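Local coordinates for CREG-like beta-barrel domain-containing protein (Agrobacterium tumefaciens, PDB 3DNH) that is of unknown function but has a CREG-like beta-barrel domain related to pyridoxamine 5'-phosphate oxidase, and may therefore bind a flavin, at residues N194-K197 / G198-S201; V121-A124 / I125-I129; M183-A186 / E187-T191. All blocks are in the same frame, centred on the assembly; numbering follows the deposited sequence.

Contact 1 (N194-K197 / G198-S201); sequences NAIK and GEAS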
loop_
_atom_site.group_PDB
_atom_site.type_symbol
_atom_site.label_atom_id
_atom_site.label_comp_id
_atom_site.label_asym_id
_atom_site.label_seq_id
_atom_site.Cartn_x
_atom_site.Cartn_y
_atom_site.Cartn_z
ATOM N N ASN A 194 -9.311 -28.206 -8.453
ATOM C CA ASN A 194 -8.829 -27.330 -9.530
ATOM C C ASN A 194 -8.953 -27.988 -10.878
ATOM O O ASN A 194 -8.973 -27.296 -11.897
ATOM C CB ASN A 194 -7.358 -26.839 -9.314
ATOM C CG ASN A 194 -7.239 -25.767 -8.242
ATOM O OD1 ASN A 194 -8.156 -24.978 -8.057
ATOM N ND2 ASN A 194 -6.111 -25.755 -7.488
ATOM N N ALA A 195 -9.023 -29.315 -10.920
ATOM C CA ALA A 195 -9.192 -30.044 -12.187
ATOM C C ALA A 195 -10.654 -30.098 -12.647
ATOM O O ALA A 195 -10.960 -30.538 -13.778
ATOM C CB ALA A 195 -8.592 -31.488 -12.061
ATOM N N ILE A 196 -11.573 -29.654 -11.787
ATOM C CA ILE A 196 -12.981 -29.608 -12.196
ATOM C C ILE A 196 -13.116 -28.216 -12.814
ATOM O O ILE A 196 -13.049 -27.223 -12.115
ATOM C CB ILE A 196 -13.992 -29.863 -11.015
ATOM C CG1 ILE A 196 -13.703 -31.225 -10.350
ATOM C CG2 ILE A 196 -15.478 -29.802 -11.515
ATOM C CD1 ILE A 196 -14.585 -31.550 -9.067
ATOM N N LYS A 197 -13.222 -28.165 -14.133
ATOM C CA LYS A 197 -13.308 -26.892 -14.837
ATOM C C LYS A 197 -14.436 -26.024 -14.238
ATOM O O LYS A 197 -15.583 -26.491 -14.078
ATOM C CB LYS A 197 -13.488 -27.118 -16.326
ATOM C CG LYS A 197 -13.548 -25.843 -17.166
ATOM C CD LYS A 197 -13.332 -26.169 -18.589
ATOM C CE LYS A 197 -13.427 -24.985 -19.473
ATOM N NZ LYS A 197 -13.182 -25.446 -20.850
ATOM N N GLY A 198 -14.087 -24.799 -13.845
ATOM C CA GLY A 198 -15.075 -23.829 -13.394
ATOM C C GLY A 198 -15.349 -23.926 -11.915
ATOM O O GLY A 198 -15.987 -23.016 -11.349
ATOM N N GLU A 199 -14.882 -24.997 -11.267
ATOM C CA GLU A 199 -15.238 -25.207 -9.855
ATOM C C GLU A 199 -14.591 -24.172 -8.906
ATOM O O GLU A 199 -15.256 -23.678 -7.995
ATOM C CB GLU A 199 -14.904 -26.614 -9.382
ATOM C CG GLU A 199 -15.732 -27.061 -8.194
ATOM C CD GLU A 199 -17.091 -27.686 -8.614
ATOM O OE1 GLU A 199 -17.378 -28.804 -8.148
ATOM O OE2 GLU A 199 -17.878 -27.105 -9.423
ATOM N N ALA A 200 -13.315 -23.830 -9.119
ATOM C CA ALA A 200 -12.653 -22.826 -8.243
ATOM C C ALA A 200 -13.367 -21.459 -8.392
ATOM O O ALA A 200 -13.580 -20.731 -7.413
ATOM C CB ALA A 200 -11.235 -22.715 -8.590
ATOM N N SER A 201 -13.761 -21.138 -9.618
ATOM C CA SER A 201 -14.484 -19.893 -9.901
ATOM C C SER A 201 -15.886 -19.889 -9.255
ATOM O O SER A 201 -16.291 -18.872 -8.664
ATOM C CB SER A 201 -14.546 -19.666 -11.402
ATOM O OG SER A 201 -15.136 -18.413 -11.689
HETATM O O HOH W 1 -11.467 -25.280 -11.035
HETATM O O HOH W 2 -17.919 -26.218 -11.933
#
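The carbonyl oxygen of I196 takes the N-H of E199 at 3.0 Å and also lies 2.7 Å from a water. This hydrogen bond closes a type II beta turn through K197 and G198, which carries the chain from helix 180-194 into helix 199-206. The donor sits above the carbonyl plane, 38° out of it, yet the bond is fairly straight. G198 fills the third place of the turn with a positive phi of 89°, a conformation that favours glycine, and also serves as N-cap of the second helix. The water near I196 O accepts from the N-H of A200, so a backbone donor of the first helical turn is satisfied by solvent. I196 and E199 lie side by side and point the same way, with their CB atoms 3.7 Å apart. The bend of E199 at chi2 (86°) lays its carboxylate alongside the isoleucine, with CG2 of I196 3.9 Å from E199 CD. N194 starts away from helix 199-206, but its OD1 passes the CB of A200 and accepts the N-H of I216. The carboxylate is tied to the turn through a second water, which donates to E199 OE2 at 2.7 Å and to K197 O at 3.2 Å.

Contact 2 (V121-A124 / I125-I129); sequences VPLA and IARYI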
loop_
_atom_site.group_PDB
_atom_site.type_symbol
_atom_site.label_atom_id
_atom_site.label_comp_id
_atom_site.label_asym_id
_atom_site.label_seq_id
_atom_site.Cartn_x
_atom_site.Cartn_y
_atom_site.Cartn_z
ATOM N N VAL A 121 12.206 -23.611 1.534
ATOM C CA VAL A 121 12.039 -22.671 0.414
ATOM C C VAL A 121 11.298 -23.240 -0.817
ATOM O O VAL A 121 10.430 -22.554 -1.339
ATOM C CB VAL A 121 13.206 -21.680 0.112
ATOM C CG1 VAL A 121 13.933 -21.299 1.390
ATOM C CG2 VAL A 121 14.108 -22.169 -0.902
ATOM N N PRO A 122 11.628 -24.475 -1.266
ATOM C CA PRO A 122 10.829 -25.045 -2.365
ATOM C C PRO A 122 9.273 -24.961 -2.191
ATOM O O PRO A 122 8.560 -24.572 -3.128
ATOM C CB PRO A 122 11.319 -26.484 -2.435
ATOM C CG PRO A 122 12.776 -26.395 -1.971
ATOM C CD PRO A 122 12.752 -25.367 -0.879
ATOM N N LEU A 123 8.782 -25.310 -1.008
ATOM C CA LEU A 123 7.352 -25.194 -0.715
ATOM C C LEU A 123 6.871 -23.750 -0.773
ATOM O O LEU A 123 5.829 -23.471 -1.365
ATOM C CB LEU A 123 7.054 -25.798 0.652
ATOM C CG LEU A 123 5.610 -25.895 1.104
ATOM C CD1 LEU A 123 4.717 -26.696 0.120
ATOM C CD2 LEU A 123 5.724 -26.534 2.482
ATOM N N ALA A 124 7.646 -22.835 -0.189
ATOM C CA ALA A 124 7.255 -21.436 -0.108
ATOM C C ALA A 124 7.224 -20.824 -1.511
ATOM O O ALA A 124 6.361 -19.998 -1.836
ATOM C CB ALA A 124 8.213 -20.659 0.836
ATOM N N ILE A 125 8.158 -21.255 -2.351
ATOM C CA ILE A 125 8.207 -20.846 -3.770
ATOM C C ILE A 125 6.946 -21.232 -4.509
ATOM O O ILE A 125 6.350 -20.432 -5.229
ATOM C CB ILE A 125 9.424 -21.514 -4.526
ATOM C CG1 ILE A 125 10.738 -20.877 -4.075
ATOM C CG2 ILE A 125 9.311 -21.382 -6.053
ATOM C CD1 ILE A 125 10.719 -19.421 -4.246
ATOM N N ALA A 126 6.555 -22.480 -4.388
ATOM C CA ALA A 126 5.402 -22.918 -5.140
ATOM C C ALA A 126 4.127 -22.170 -4.645
ATOM O O ALA A 126 3.320 -21.689 -5.457
ATOM C CB ALA A 126 5.250 -24.414 -5.043
ATOM N N ARG A 127 4.008 -22.018 -3.329
ATOM C CA ARG A 127 2.888 -21.258 -2.746
ATOM C C ARG A 127 2.829 -19.804 -3.223
ATOM O O ARG A 127 1.754 -19.273 -3.530
ATOM C CB ARG A 127 2.963 -21.281 -1.232
ATOM C CG ARG A 127 2.516 -22.539 -0.607
ATOM C CD ARG A 127 2.924 -22.534 0.866
ATOM N NE ARG A 127 2.476 -23.748 1.541
ATOM C CZ ARG A 127 2.758 -24.078 2.799
ATOM N NH1 ARG A 127 3.562 -23.311 3.547
ATOM N NH2 ARG A 127 2.242 -25.211 3.292
ATOM N N TYR A 128 3.995 -19.161 -3.302
ATOM C CA TYR A 128 4.077 -17.797 -3.740
ATOM C C TYR A 128 3.747 -17.604 -5.228
ATOM O O TYR A 128 3.001 -16.695 -5.593
ATOM C CB TYR A 128 5.500 -17.315 -3.476
ATOM C CG TYR A 128 5.716 -15.833 -3.566
ATOM C CD1 TYR A 128 5.590 -15.021 -2.431
ATOM C CD2 TYR A 128 6.152 -15.256 -4.747
ATOM C CE1 TYR A 128 5.837 -13.649 -2.502
ATOM C CE2 TYR A 128 6.417 -13.906 -4.837
ATOM C CZ TYR A 128 6.272 -13.103 -3.702
ATOM O OH TYR A 128 6.580 -11.760 -3.797
ATOM N N ILE A 129 4.346 -18.448 -6.082
ATOM C CA ILE A 129 4.094 -18.495 -7.517
ATOM C C ILE A 129 2.607 -18.645 -7.853
ATOM O O ILE A 129 2.118 -18.061 -8.815
ATOM C CB ILE A 129 4.865 -19.698 -8.184
ATOM C CG1 ILE A 129 6.379 -19.405 -8.354
ATOM C CG2 ILE A 129 4.292 -20.071 -9.534
ATOM C CD1 ILE A 129 6.669 -18.087 -8.838
#
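R127 reaches back over L123, one turn earlier in helix 121-131, an alpha helix packed against the outside of the split barrel. From CB outward, the arginine first follows the carbonyl of L123: CB is 3.6 Å from L123 O and CG is 3.5 Å from it, while the backbone N of R127 donates to this same oxygen at 3.0 Å. CD is still near L123 O, and NE lies against CG and CD1 of the leucine. CG stands anti to the carbonyl carbon (chi1 -77°) and the chain runs extended from there to NE, which brings the flat end over the leucine. The two side chains cross at a slant. L123 CG lies beneath the centre of the guanidinium, 3.7 Å from its plane, and L123 CD2 reaches NH2 at 3.8 Å. The contact is thus hydrophobic cover over one face of the cation. The arginine also packs on F70, E64 and P65.

The helix beneath is regular. I125 N meets V121 O at 2.8 Å, nearly in line with the carbonyl (171°), and A126 N and Y128 N bond in the same four-residue step to P122 O and A124 O. I125 folds its CG1 against V121 O as well, a close approach of 3.2 Å. The small side chain of A124 is buried against F70 and L146 of the barrel strands. Y128 sends its ring the same way, onto F70 and F72 and against L102 of the second subunit, and its OH bonds to N60 ND2. At the root of that ring, Y128 CB lies 3.3 Å from A124 O.

Contact 3 (M183-A186 / E187-T191); sequences MAAA and ESEAT
Helix 180-194 is kinked at this point, where water molecules, not backbone carbonyls, receive the N-H groups of E187 and S188. One water donates to M183 O and accepts from E187 N at 3.0 Å; a second links A184 O to S188 N in the same way. Each stands in for a helical i to i+4 bond, and A185, with phi at -108°, takes up part of the bend. Regular bonding resumes at once. E189 N binds A185 O at 2.8 Å, nearly in line with the carbonyl (172°), and A190 N binds A186 O at 3.1 Å from well above its plane. S188 OG, set by chi1 of 62° between its backbone N and carbonyl carbon, comes within 3.1 Å of A185 O. E189 lays CB and CG alongside A185 O, with CG at 3.4 Å, then bends away to a salt bridge with R192 while packing on L244 and F247 of helix 244-254. E187 O is gripped twice by T191: its N and its OG1, the latter at 3.0 Å, arrive from opposite faces of the carbonyl plane.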
loop_
_atom_site.group_PDB
_atom_site.type_symbol
_atom_site.label_atom_id
_atom_site.label_comp_id
_atom_site.label_asym_id
_atom_site.label_seq_id
_atom_site.Cartn_x
_atom_site.Cartn_y
_atom_site.Cartn_z
HETATM N N MSE A 183 -5.514 -31.864 6.608
HETATM C CA MSE A 183 -4.262 -31.223 6.207
HETATM C C MSE A 183 -3.387 -32.215 5.432
HETATM O O MSE A 183 -2.704 -31.823 4.492
HETATM C CB MSE A 183 -3.544 -30.641 7.443
HETATM C CG MSE A 183 -4.359 -29.521 8.187
HETATM SE SE MSE A 183 -5.348 -28.248 6.976
HETATM C CE MSE A 183 -3.883 -27.408 6.003
ATOM N N ALA A 184 -3.429 -33.496 5.817
ATOM C CA ALA A 184 -2.772 -34.548 5.039
ATOM C C ALA A 184 -3.372 -34.671 3.618
ATOM O O ALA A 184 -2.695 -35.121 2.700
ATOM C CB ALA A 184 -2.818 -35.892 5.778
ATOM N N ALA A 185 -4.607 -34.232 3.428
ATOM C CA ALA A 185 -5.281 -34.329 2.096
ATOM C C ALA A 185 -5.446 -33.000 1.370
ATOM O O ALA A 185 -5.873 -32.967 0.199
ATOM C CB ALA A 185 -6.627 -35.009 2.227
ATOM N N ALA A 186 -5.074 -31.901 2.026
ATOM C CA ALA A 186 -5.441 -30.586 1.527
ATOM C C ALA A 186 -4.803 -30.299 0.166
ATOM O O ALA A 186 -5.416 -29.631 -0.674
ATOM C CB ALA A 186 -5.075 -29.533 2.512
ATOM N N GLU A 187 -3.570 -30.767 -0.039
ATOM C CA GLU A 187 -2.881 -30.509 -1.318
ATOM C C GLU A 187 -3.519 -31.292 -2.499
ATOM O O GLU A 187 -3.761 -30.742 -3.578
ATOM C CB GLU A 187 -1.392 -30.800 -1.165
ATOM C CG GLU A 187 -0.460 -29.806 -1.879
ATOM C CD GLU A 187 -0.837 -28.335 -1.616
ATOM O OE1 GLU A 187 -0.994 -27.979 -0.424
ATOM O OE2 GLU A 187 -0.996 -27.553 -2.597
ATOM N N SER A 188 -3.830 -32.563 -2.269
ATOM C CA SER A 188 -4.438 -33.383 -3.308
ATOM C C SER A 188 -5.917 -33.038 -3.514
ATOM O O SER A 188 -6.422 -33.150 -4.630
ATOM C CB SER A 188 -4.258 -34.868 -3.009
ATOM O OG SER A 188 -4.904 -35.179 -1.798
ATOM N N GLU A 189 -6.608 -32.604 -2.463
ATOM C CA GLU A 189 -7.955 -32.048 -2.668
ATOM C C GLU A 189 -7.963 -30.772 -3.512
ATOM O O GLU A 189 -8.794 -30.650 -4.403
ATOM C CB GLU A 189 -8.689 -31.827 -1.351
ATOM C CG GLU A 189 -9.139 -33.128 -0.721
ATOM C CD GLU A 189 -10.155 -33.844 -1.585
ATOM O OE1 GLU A 189 -11.337 -33.458 -1.548
ATOM O OE2 GLU A 189 -9.778 -34.779 -2.313
ATOM N N ALA A 190 -7.021 -29.850 -3.268
ATOM C CA ALA A 190 -6.899 -28.627 -4.088
ATOM C C ALA A 190 -6.709 -28.992 -5.563
ATOM O O ALA A 190 -7.380 -28.440 -6.436
ATOM C CB ALA A 190 -5.706 -27.736 -3.594
ATOM N N THR A 191 -5.776 -29.909 -5.826
ATOM C CA THR A 191 -5.488 -30.389 -7.164
ATOM C C THR A 191 -6.721 -31.012 -7.808
ATOM O O THR A 191 -7.032 -30.731 -8.970
ATOM C CB THR A 191 -4.345 -31.434 -7.156
ATOM O OG1 THR A 191 -3.213 -30.869 -6.511
ATOM C CG2 THR A 191 -3.941 -31.844 -8.554
HETATM O O HOH W 3 -1.640 -32.069 1.831
HETATM O O HOH W 4 -2.351 -33.984 -0.122
#

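Contacts 3 and 1 are consecutive: the kinked helix around 183-191 runs on into the turn at 194-201, with 15 Å between their centres. Both meet the three-stranded sheet at I216, which A190 of contact 3 packs on and whose N-H is bound by N194 of contact 1. Contact 2 lies on a helix that packs against the barrel. Its centre is 16 Å from that of contact 3, with nearest atoms about 6 Å apart, and 22 Å from that of contact 1. P65 is shared by contacts 2 and 3, touched by R127 from one and the selenomethionine M183 from the other. None of the three can be tied to an established active site; contact 2 alone reaches the second subunit.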